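D-aminopeptidase (Burkholderia sp. LK4, PDB 5TZB) probably cleaves N-terminal beta-amino acids from peptides, as a beta-aminopeptidase of the Ntn-hydrolase type in peptidase family S58. Local coordinates at residues 217-222 with 259-263; 278-283 with 300-304; 151-155 with 359-364; 50-54 with 182-187. All coordinates share one frame; numbering follows the deposited sequence.

Contact 1 (217-222 with 259-263)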
# COMPACT_ATOMS: atom_id res chain seq x y z
N LEU C 217 -16.22 -12.05 13.06
CA LEU C 217 -15.81 -13.34 13.62
C LEU C 217 -14.29 -13.30 13.80
O LEU C 217 -13.55 -13.09 12.84
CB LEU C 217 -16.22 -14.50 12.71
CG LEU C 217 -15.94 -15.92 13.23
CD1 LEU C 217 -16.96 -16.29 14.27
CD2 LEU C 217 -15.94 -16.94 12.10
N VAL C 218 -13.82 -13.48 15.03
CA VAL C 218 -12.38 -13.40 15.25
C VAL C 218 -11.83 -14.73 15.73
O VAL C 218 -12.56 -15.57 16.30
CB VAL C 218 -12.01 -12.31 16.27
CG1 VAL C 218 -12.64 -10.98 15.88
CG2 VAL C 218 -12.44 -12.74 17.68
N GLN C 219 -10.55 -14.94 15.47
CA GLN C 219 -9.78 -16.01 16.10
C GLN C 219 -8.67 -15.31 16.87
O GLN C 219 -7.68 -14.86 16.29
CB GLN C 219 -9.24 -16.99 15.06
CG GLN C 219 -8.41 -18.12 15.62
CD GLN C 219 -8.17 -19.21 14.59
OE1 GLN C 219 -9.11 -19.88 14.16
NE2 GLN C 219 -6.91 -19.39 14.18
N ALA C 220 -8.89 -15.16 18.18
CA ALA C 220 -8.05 -14.32 19.03
C ALA C 220 -6.97 -15.14 19.72
O ALA C 220 -7.27 -16.08 20.46
CB ALA C 220 -8.92 -13.59 20.08
N ASN C 221 -5.72 -14.75 19.47
CA ASN C 221 -4.55 -15.46 19.96
C ASN C 221 -3.41 -14.50 20.28
O ASN C 221 -2.25 -14.81 20.04
CB ASN C 221 -4.09 -16.48 18.90
CG ASN C 221 -3.07 -17.47 19.42
OD1 ASN C 221 -3.28 -18.11 20.45
ND2 ASN C 221 -1.95 -17.59 18.71
N TYR C 222 -3.74 -13.33 20.81
CA TYR C 222 -2.76 -12.25 20.97
C TYR C 222 -2.73 -11.76 22.42
O TYR C 222 -3.64 -12.04 23.20
CB TYR C 222 -3.10 -11.07 20.05
CG TYR C 222 -4.21 -10.26 20.67
CD1 TYR C 222 -3.94 -9.14 21.45
CD2 TYR C 222 -5.54 -10.67 20.54
CE1 TYR C 222 -4.96 -8.45 22.09
CE2 TYR C 222 -6.57 -9.98 21.18
CZ TYR C 222 -6.26 -8.86 21.95
OH TYR C 222 -7.27 -8.15 22.58
N SER C 259 -1.31 -13.33 17.69
CA SER C 259 -1.96 -13.13 16.40
C SER C 259 -3.47 -13.02 16.56
O SER C 259 -4.05 -13.60 17.48
CB SER C 259 -1.64 -14.27 15.43
OG SER C 259 -0.25 -14.37 15.17
N ILE C 260 -4.11 -12.29 15.65
CA ILE C 260 -5.57 -12.34 15.60
C ILE C 260 -6.04 -12.13 14.17
O ILE C 260 -5.66 -11.17 13.50
CB ILE C 260 -6.26 -11.30 16.55
CG1 ILE C 260 -7.78 -11.36 16.37
CG2 ILE C 260 -5.73 -9.88 16.32
CD1 ILE C 260 -8.56 -10.46 17.33
N VAL C 261 -6.87 -13.06 13.70
CA VAL C 261 -7.47 -12.91 12.39
C VAL C 261 -8.91 -12.46 12.59
O VAL C 261 -9.59 -12.91 13.51
CB VAL C 261 -7.39 -14.20 11.53
CG1 VAL C 261 -5.92 -14.56 11.27
CG2 VAL C 261 -8.08 -15.34 12.20
N VAL C 262 -9.34 -11.51 11.77
CA VAL C 262 -10.67 -10.91 11.88
C VAL C 262 -11.39 -10.97 10.53
O VAL C 262 -10.81 -10.61 9.51
CB VAL C 262 -10.60 -9.43 12.35
CG1 VAL C 262 -11.98 -8.85 12.51
CG2 VAL C 262 -9.85 -9.31 13.67
N THR C 263 -12.63 -11.43 10.52
CA THR C 263 -13.48 -11.25 9.36
C THR C 263 -14.65 -10.37 9.77
O THR C 263 -15.31 -10.64 10.76
CB THR C 263 -14.02 -12.57 8.75
OG1 THR C 263 -12.94 -13.37 8.28
CG2 THR C 263 -14.93 -12.26 7.56
O HOH W 1 -0.06 -16.45 16.86
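Leu-217 and Gln-219 exchange paired backbone hydrogen bonds with Thr-263 and Val-261, joining two antiparallel strands. Leu-217 N gives to Thr-263 O at 2.8 Å, and Thr-263 N returns a nearly straight bond (173°) to Leu-217 O. At the strand ends Ser-259 N reaches Asn-221 O (2.9 Å), while Asn-221 N bonds only weakly to Ser-259 O. Water 1 links the side chains here, accepting from Asn-221 ND2 and donating to Ser-259 OG, which is also bonded to Gly-298; Asn-221 OD1 accepts from Ile-190 N, and ND2 also bonds to Tyr-149 O.

Apolar contacts fill the face of Val-218, Ala-220, Ile-260 and Val-262. The extended Ile-260 chain, CG1 anti to its N (chi1 177°), brings CD1 against both Val-218 CB (4.1 Å) and Ala-220 CB (4.2 Å). Val-218 and Val-262 lie side by side, CG1 to CG2 3.9 Å. On the other face Gln-219 CB meets Val-261 CG2 at 3.5 Å; the NE2 of Gln-219 bonds to Thr-148 OG1 and Thr-114 O.

Helices 272-289 and 331-355 pack on the face of Val-218, Ile-260 and Val-262, strand 144-148 of the other sheet meets the Val-261 and Thr-263 side, and strands 197-204 and 298-305 continue this sheet outward.

Contact 2 (278-283 with 300-304)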
# COMPACT_ATOMS: atom_id res chain seq x y z
N LEU C 278 -13.42 -0.37 5.85
CA LEU C 278 -14.12 -1.06 6.93
C LEU C 278 -13.17 -2.04 7.64
O LEU C 278 -13.20 -2.14 8.87
CB LEU C 278 -15.34 -1.79 6.38
CG LEU C 278 -16.30 -2.39 7.41
CD1 LEU C 278 -16.94 -1.27 8.21
CD2 LEU C 278 -17.36 -3.20 6.72
N ALA C 279 -12.34 -2.75 6.88
CA ALA C 279 -11.44 -3.74 7.47
C ALA C 279 -10.48 -3.09 8.46
O ALA C 279 -10.16 -3.69 9.49
CB ALA C 279 -10.67 -4.49 6.39
N GLN C 280 -10.02 -1.88 8.18
CA GLN C 280 -9.04 -1.25 9.05
C GLN C 280 -9.68 -0.88 10.39
O GLN C 280 -8.97 -0.72 11.38
CB GLN C 280 -8.39 -0.01 8.41
CG GLN C 280 -7.23 0.54 9.26
CD GLN C 280 -6.36 1.62 8.60
OE1 GLN C 280 -5.42 2.12 9.23
NE2 GLN C 280 -6.64 1.97 7.34
N ARG C 281 -11.00 -0.81 10.46
CA ARG C 281 -11.60 -0.45 11.75
C ARG C 281 -11.47 -1.62 12.74
O ARG C 281 -11.77 -1.48 13.93
CB ARG C 281 -13.07 -0.02 11.61
CG ARG C 281 -13.30 1.31 10.83
CD ARG C 281 -12.01 2.08 10.75
NE ARG C 281 -12.05 3.51 10.46
CZ ARG C 281 -11.74 4.07 9.29
NH1 ARG C 281 -11.47 3.33 8.22
NH2 ARG C 281 -11.74 5.39 9.18
N ALA C 282 -11.02 -2.78 12.26
CA ALA C 282 -10.70 -3.87 13.17
C ALA C 282 -9.54 -3.48 14.10
O ALA C 282 -9.52 -3.90 15.26
CB ALA C 282 -10.38 -5.15 12.39
N SER C 283 -8.63 -2.63 13.61
CA SER C 283 -7.55 -2.06 14.44
C SER C 283 -8.13 -1.35 15.65
O SER C 283 -7.57 -1.39 16.74
CB SER C 283 -6.70 -1.05 13.66
OG SER C 283 -5.96 -1.63 12.60
N ILE C 300 -4.29 -9.60 11.06
CA ILE C 300 -4.70 -9.52 9.66
C ILE C 300 -6.21 -9.50 9.54
O ILE C 300 -6.90 -10.38 10.09
CB ILE C 300 -4.08 -10.70 8.87
CG1 ILE C 300 -2.56 -10.63 8.94
CG2 ILE C 300 -4.59 -10.73 7.43
CD1 ILE C 300 -1.83 -11.82 8.32
N PHE C 301 -6.74 -8.50 8.85
CA PHE C 301 -8.17 -8.23 8.84
C PHE C 301 -8.80 -8.29 7.45
O PHE C 301 -8.25 -7.75 6.48
CB PHE C 301 -8.46 -6.85 9.45
CG PHE C 301 -7.69 -6.54 10.71
CD1 PHE C 301 -7.48 -7.51 11.68
CD2 PHE C 301 -7.16 -5.27 10.91
CE1 PHE C 301 -6.75 -7.21 12.84
CE2 PHE C 301 -6.43 -4.96 12.07
CZ PHE C 301 -6.23 -5.93 13.03
N LEU C 302 -9.97 -8.91 7.36
CA LEU C 302 -10.71 -9.03 6.11
C LEU C 302 -12.12 -8.54 6.33
O LEU C 302 -12.71 -8.83 7.36
CB LEU C 302 -10.73 -10.47 5.62
CG LEU C 302 -11.62 -10.85 4.43
CD1 LEU C 302 -11.17 -10.16 3.17
CD2 LEU C 302 -11.58 -12.35 4.23
N ALA C 303 -12.63 -7.78 5.38
CA ALA C 303 -14.02 -7.35 5.38
C ALA C 303 -14.68 -7.66 4.03
O ALA C 303 -14.10 -7.39 2.98
CB ALA C 303 -14.12 -5.88 5.69
N PHE C 304 -15.87 -8.24 4.06
CA PHE C 304 -16.64 -8.42 2.83
C PHE C 304 -18.08 -7.93 2.99
O PHE C 304 -18.64 -7.91 4.09
CB PHE C 304 -16.60 -9.89 2.35
CG PHE C 304 -17.38 -10.85 3.22
CD1 PHE C 304 -18.72 -11.13 2.97
CD2 PHE C 304 -16.75 -11.53 4.25
CE1 PHE C 304 -19.43 -12.02 3.76
CE2 PHE C 304 -17.45 -12.43 5.04
CZ PHE C 304 -18.80 -12.68 4.79
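Helix-on-sheet packing joins residues 278-283 of helix 272-289 to strand 300-304 inside a beta-alpha-beta unit, in which strands 260-266 and 298-305 run parallel and the helix connects them. The short segments approach to 7.0 Å, their directions 143° apart, a closeness that small side chains allow. Ala-279 CB touches Ala-303 CB at 3.8 Å, and Leu-278 CB borders the same methyl at 4.3 Å.

Phe-301 makes the broadest contact. With CG anti to its carbonyl carbon (chi1 -44°), the ring lies against the helix and Ala-282 sits over one face. The methyl CB stands 3.6 Å from the ring centroid, 19° off the normal, a CH-pi contact displaced toward the rim at CG and CD2. At the ring edge, near its plane, Ser-283 OG comes to 3.4 Å from Phe-301 CE2. Ala-279 O approaches Phe-301 CB to 3.6 Å, although this carbonyl already accepts from Ala-282 N within the helix.

Away from the strand, Gln-280 and Arg-281 carry polar groups to a second subunit, where they bond to His-87, Gly-292 and Asn-90 of that chain; Arg-281 also makes a cation-pi contact with Phe-338 of its own chain. The helix thus differs in chemistry around its girth: methyls and an aromatic face hold it to its own sheet by shape and dispersion, whereas the amide and guanidinium groups serve, in part, the subunit interface.

Contact 3 (151-155 with 359-364)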
# COMPACT_ATOMS: atom_id res chain seq x y z
N GLY C 151 1.07 -23.31 18.78
CA GLY C 151 2.24 -24.13 19.04
C GLY C 151 2.46 -24.58 20.47
O GLY C 151 3.15 -25.57 20.71
N LEU C 152 1.87 -23.88 21.43
CA LEU C 152 2.05 -24.22 22.84
C LEU C 152 1.20 -25.42 23.26
O LEU C 152 1.71 -26.38 23.84
CB LEU C 152 1.75 -23.01 23.72
CG LEU C 152 2.26 -23.12 25.16
CD1 LEU C 152 3.79 -23.20 25.23
CD2 LEU C 152 1.75 -21.94 25.98
N LEU C 153 -0.10 -25.35 22.96
CA LEU C 153 -1.04 -26.39 23.36
C LEU C 153 -1.22 -27.47 22.31
O LEU C 153 -1.67 -28.56 22.62
CB LEU C 153 -2.41 -25.76 23.69
CG LEU C 153 -2.45 -24.80 24.87
CD1 LEU C 153 -3.82 -24.14 25.00
CD2 LEU C 153 -2.11 -25.57 26.15
N ASN C 154 -0.86 -27.16 21.06
CA ASN C 154 -1.06 -28.08 19.94
C ASN C 154 0.27 -28.54 19.35
O ASN C 154 1.25 -27.78 19.34
CB ASN C 154 -1.88 -27.40 18.83
CG ASN C 154 -2.11 -28.30 17.63
OD1 ASN C 154 -2.61 -29.42 17.77
ND2 ASN C 154 -1.71 -27.84 16.45
N ASP C 155 0.29 -29.77 18.85
CA ASP C 155 1.44 -30.30 18.12
C ASP C 155 1.44 -29.70 16.71
O ASP C 155 1.04 -30.34 15.74
CB ASP C 155 1.37 -31.83 18.08
CG ASP C 155 2.51 -32.46 17.30
OD1 ASP C 155 3.59 -31.84 17.19
OD2 ASP C 155 2.32 -33.59 16.80
N VAL C 359 -7.37 -25.30 29.88
CA VAL C 359 -6.75 -26.29 29.01
C VAL C 359 -5.35 -26.61 29.50
O VAL C 359 -4.55 -25.70 29.77
CB VAL C 359 -6.68 -25.81 27.55
CG1 VAL C 359 -5.80 -26.73 26.75
CG2 VAL C 359 -8.05 -25.70 26.93
N GLU C 360 -5.08 -27.91 29.64
CA GLU C 360 -3.75 -28.44 29.95
C GLU C 360 -3.31 -29.34 28.80
O GLU C 360 -3.99 -30.30 28.46
CB GLU C 360 -3.76 -29.21 31.27
N SER C 361 -2.16 -29.05 28.20
CA SER C 361 -1.75 -29.82 27.03
C SER C 361 -0.26 -29.64 26.76
O SER C 361 0.25 -28.52 26.80
CB SER C 361 -2.58 -29.41 25.81
OG SER C 361 -2.30 -30.23 24.70
N ARG C 362 0.42 -30.75 26.49
CA ARG C 362 1.85 -30.74 26.15
C ARG C 362 2.66 -30.02 27.22
O ARG C 362 3.62 -29.31 26.92
CB ARG C 362 2.06 -30.10 24.76
CG ARG C 362 1.25 -30.75 23.66
CD ARG C 362 1.48 -30.16 22.28
NE ARG C 362 2.82 -30.39 21.76
CZ ARG C 362 3.76 -29.45 21.67
NH1 ARG C 362 3.52 -28.21 22.07
NH2 ARG C 362 4.95 -29.77 21.17
N GLY C 363 2.24 -30.17 28.48
CA GLY C 363 2.99 -29.60 29.59
C GLY C 363 2.70 -28.14 29.87
O GLY C 363 3.38 -27.51 30.68
N ALA C 364 1.71 -27.59 29.19
CA ALA C 364 1.35 -26.19 29.39
C ALA C 364 -0.09 -26.10 29.89
O ALA C 364 -0.95 -26.90 29.49
CB ALA C 364 1.54 -25.39 28.11
O HOH W 2 4.03 -26.86 25.22
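Leu-153 is the main bump: its side chain sets out away from 359-364, yet the branched end comes back into a hollow formed by Val-359, Ser-361 and Ala-364. Its CD1 rests on Val-359 CG1 at 3.7 Å, while CD2 lies against Ala-364 O (3.8 Å) and near Ser-361 CB. Leu-152 fits beside it, CG on the Ala-364 methyl at 3.8 Å.

The second projection runs the other way. Arg-362 lays its chain across the 151-155 backbone, CD 3.5 Å from Leu-153 O, and a bend at chi3 (67°) turns the guanidinium so that Asn-154 O and Asp-155 CA lie over one face. NH1 gives a hydrogen bond to Leu-152 O (3.1 Å) from above that carbonyl plane, though the oxygen lies near the guanidinium plane. NH2 makes a salt bridge with Asp-60. Ser-361 OG donates to Leu-153 O at 2.7 Å in the carbonyl plane, and water 2 donates to both Leu-152 O and Arg-362 O.

The hollow belongs to a beta hairpin: strands 359-361 and 364-366 are joined by a type I' turn, Ser-361 to Ala-364, with Arg-362 and Gly-363 at its corners, packed on the loop that follows strand 144-148.

Contact 4 (50-54 with 182-187)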
# COMPACT_ATOMS: atom_id res chain seq x y z
N GLY C 50 -19.05 -22.80 10.25
CA GLY C 50 -18.90 -24.18 10.70
C GLY C 50 -17.54 -24.42 11.34
O GLY C 50 -16.54 -23.87 10.91
N HIS C 51 -17.51 -25.24 12.39
CA HIS C 51 -16.26 -25.59 13.07
C HIS C 51 -15.96 -27.07 12.87
O HIS C 51 -16.88 -27.88 12.72
CB HIS C 51 -16.31 -25.30 14.58
CG HIS C 51 -16.51 -23.86 14.95
ND1 HIS C 51 -15.69 -22.85 14.50
CD2 HIS C 51 -17.38 -23.28 15.81
CE1 HIS C 51 -16.08 -21.70 15.02
NE2 HIS C 51 -17.10 -21.94 15.83
N CYS C 52 -14.68 -27.42 12.86
CA CYS C 52 -14.25 -28.80 13.10
C CYS C 52 -13.18 -28.75 14.18
O CYS C 52 -12.15 -28.12 14.00
CB CYS C 52 -13.73 -29.48 11.84
SG CYS C 52 -13.10 -31.15 12.16
N THR C 53 -13.46 -29.39 15.31
CA THR C 53 -12.61 -29.31 16.49
C THR C 53 -11.84 -30.60 16.72
O THR C 53 -12.42 -31.68 16.75
CB THR C 53 -13.46 -28.97 17.73
OG1 THR C 53 -14.15 -27.74 17.50
CG2 THR C 53 -12.58 -28.83 18.99
N LEU C 54 -10.51 -30.49 16.84
CA LEU C 54 -9.66 -31.65 17.09
C LEU C 54 -9.09 -31.60 18.50
O LEU C 54 -8.34 -30.69 18.84
CB LEU C 54 -8.52 -31.71 16.09
CG LEU C 54 -8.96 -31.78 14.63
CD1 LEU C 54 -7.75 -31.87 13.71
CD2 LEU C 54 -9.94 -32.95 14.42
N GLY C 182 -12.62 -22.23 22.64
CA GLY C 182 -11.70 -23.24 22.14
C GLY C 182 -12.33 -24.25 21.20
O GLY C 182 -12.35 -25.45 21.49
N VAL C 183 -12.81 -23.77 20.06
CA VAL C 183 -13.43 -24.61 19.04
C VAL C 183 -12.89 -24.32 17.66
O VAL C 183 -12.35 -23.23 17.41
CB VAL C 183 -14.97 -24.42 19.00
CG1 VAL C 183 -15.62 -24.88 20.30
CG2 VAL C 183 -15.30 -22.96 18.74
N GLY C 184 -13.02 -25.28 16.75
CA GLY C 184 -12.61 -25.08 15.37
C GLY C 184 -11.18 -24.60 15.30
O GLY C 184 -10.30 -25.17 15.94
N GLY C 185 -10.96 -23.50 14.59
CA GLY C 185 -9.63 -22.96 14.48
C GLY C 185 -9.11 -22.38 15.79
O GLY C 185 -7.91 -22.23 15.97
N GLY C 186 -10.01 -22.06 16.72
CA GLY C 186 -9.59 -21.44 17.96
C GLY C 186 -9.28 -22.41 19.09
O GLY C 186 -8.92 -22.00 20.19
N THR C 187 -9.37 -23.70 18.79
CA THR C 187 -9.26 -24.75 19.79
C THR C 187 -8.03 -24.62 20.71
O THR C 187 -8.17 -24.69 21.93
CB THR C 187 -9.26 -26.14 19.12
OG1 THR C 187 -10.52 -26.32 18.45
CG2 THR C 187 -9.09 -27.24 20.15
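The first torsions of His-51 and Thr-53 bring the imidazole and a hydroxyl to the 182-187 loop: His-51 CG (chi1 -62°) and Thr-53 OG1 each lie anti to their own carbonyl carbon, beside the backbone N. Across from them, Val-183 holds CG2 between its N and carbonyl carbon, directed at the imidazole.

That methyl sits over one face of the His-51 ring, 3.7 Å from the centroid and 21° off the normal, closer to the CD2-NE2 side. The side chains meet at a slant, and the imidazole's rotation is fixed at both nitrogens, by ND1 to Thr-68 OG1 and NE2 to Ala-179 O. Thr-53 OG1 accepts from Gly-184 N at 2.8 Å along an almost perfectly straight N-H line (179°). Gly-184 CA also packs on Cys-52 O at 3.4 Å as a CA-H...O contact, and lies 3.8 Å from His-51 CB. Its positive phi and the closeness of His-51 ND1 leave little room for a side chain there. Farther along, Thr-53 CG2 touches Thr-187 OG1 at 3.3 Å, the same hydroxyl that donates to Gly-184 O within the loop.

A glycine-rich turn, Gly-184 to Gly-186 with a short 3-10 piece, is thus seated against strand 48-56, an outermost strand of the five-stranded sheet within this chain.

In the fold
Contacts 1 and 2 share the seven-stranded mixed sheet, their centres 11 Å apart: strand 260-266 pairs with 213-220 in contact 1 and with 298-305 of contact 2, where Val-262 and Leu-302 are probably hydrogen-bonded. Contact 4, on the other sheet, has its centre about 13 Å from contact 1 and meets it where Gln-219 packs on Gly-185. Contact 3 lies farther out, its centre about 30 Å from contact 2, on the other side of the chain's centre. In sequence, contact 4 closes before contacts 1 and 2 open; contact 3 encloses both of these and crosses contact 4, their centres 15 Å apart. Two helix-flanked sheets stacked face to face fit the layered architecture known for Ntn hydrolases.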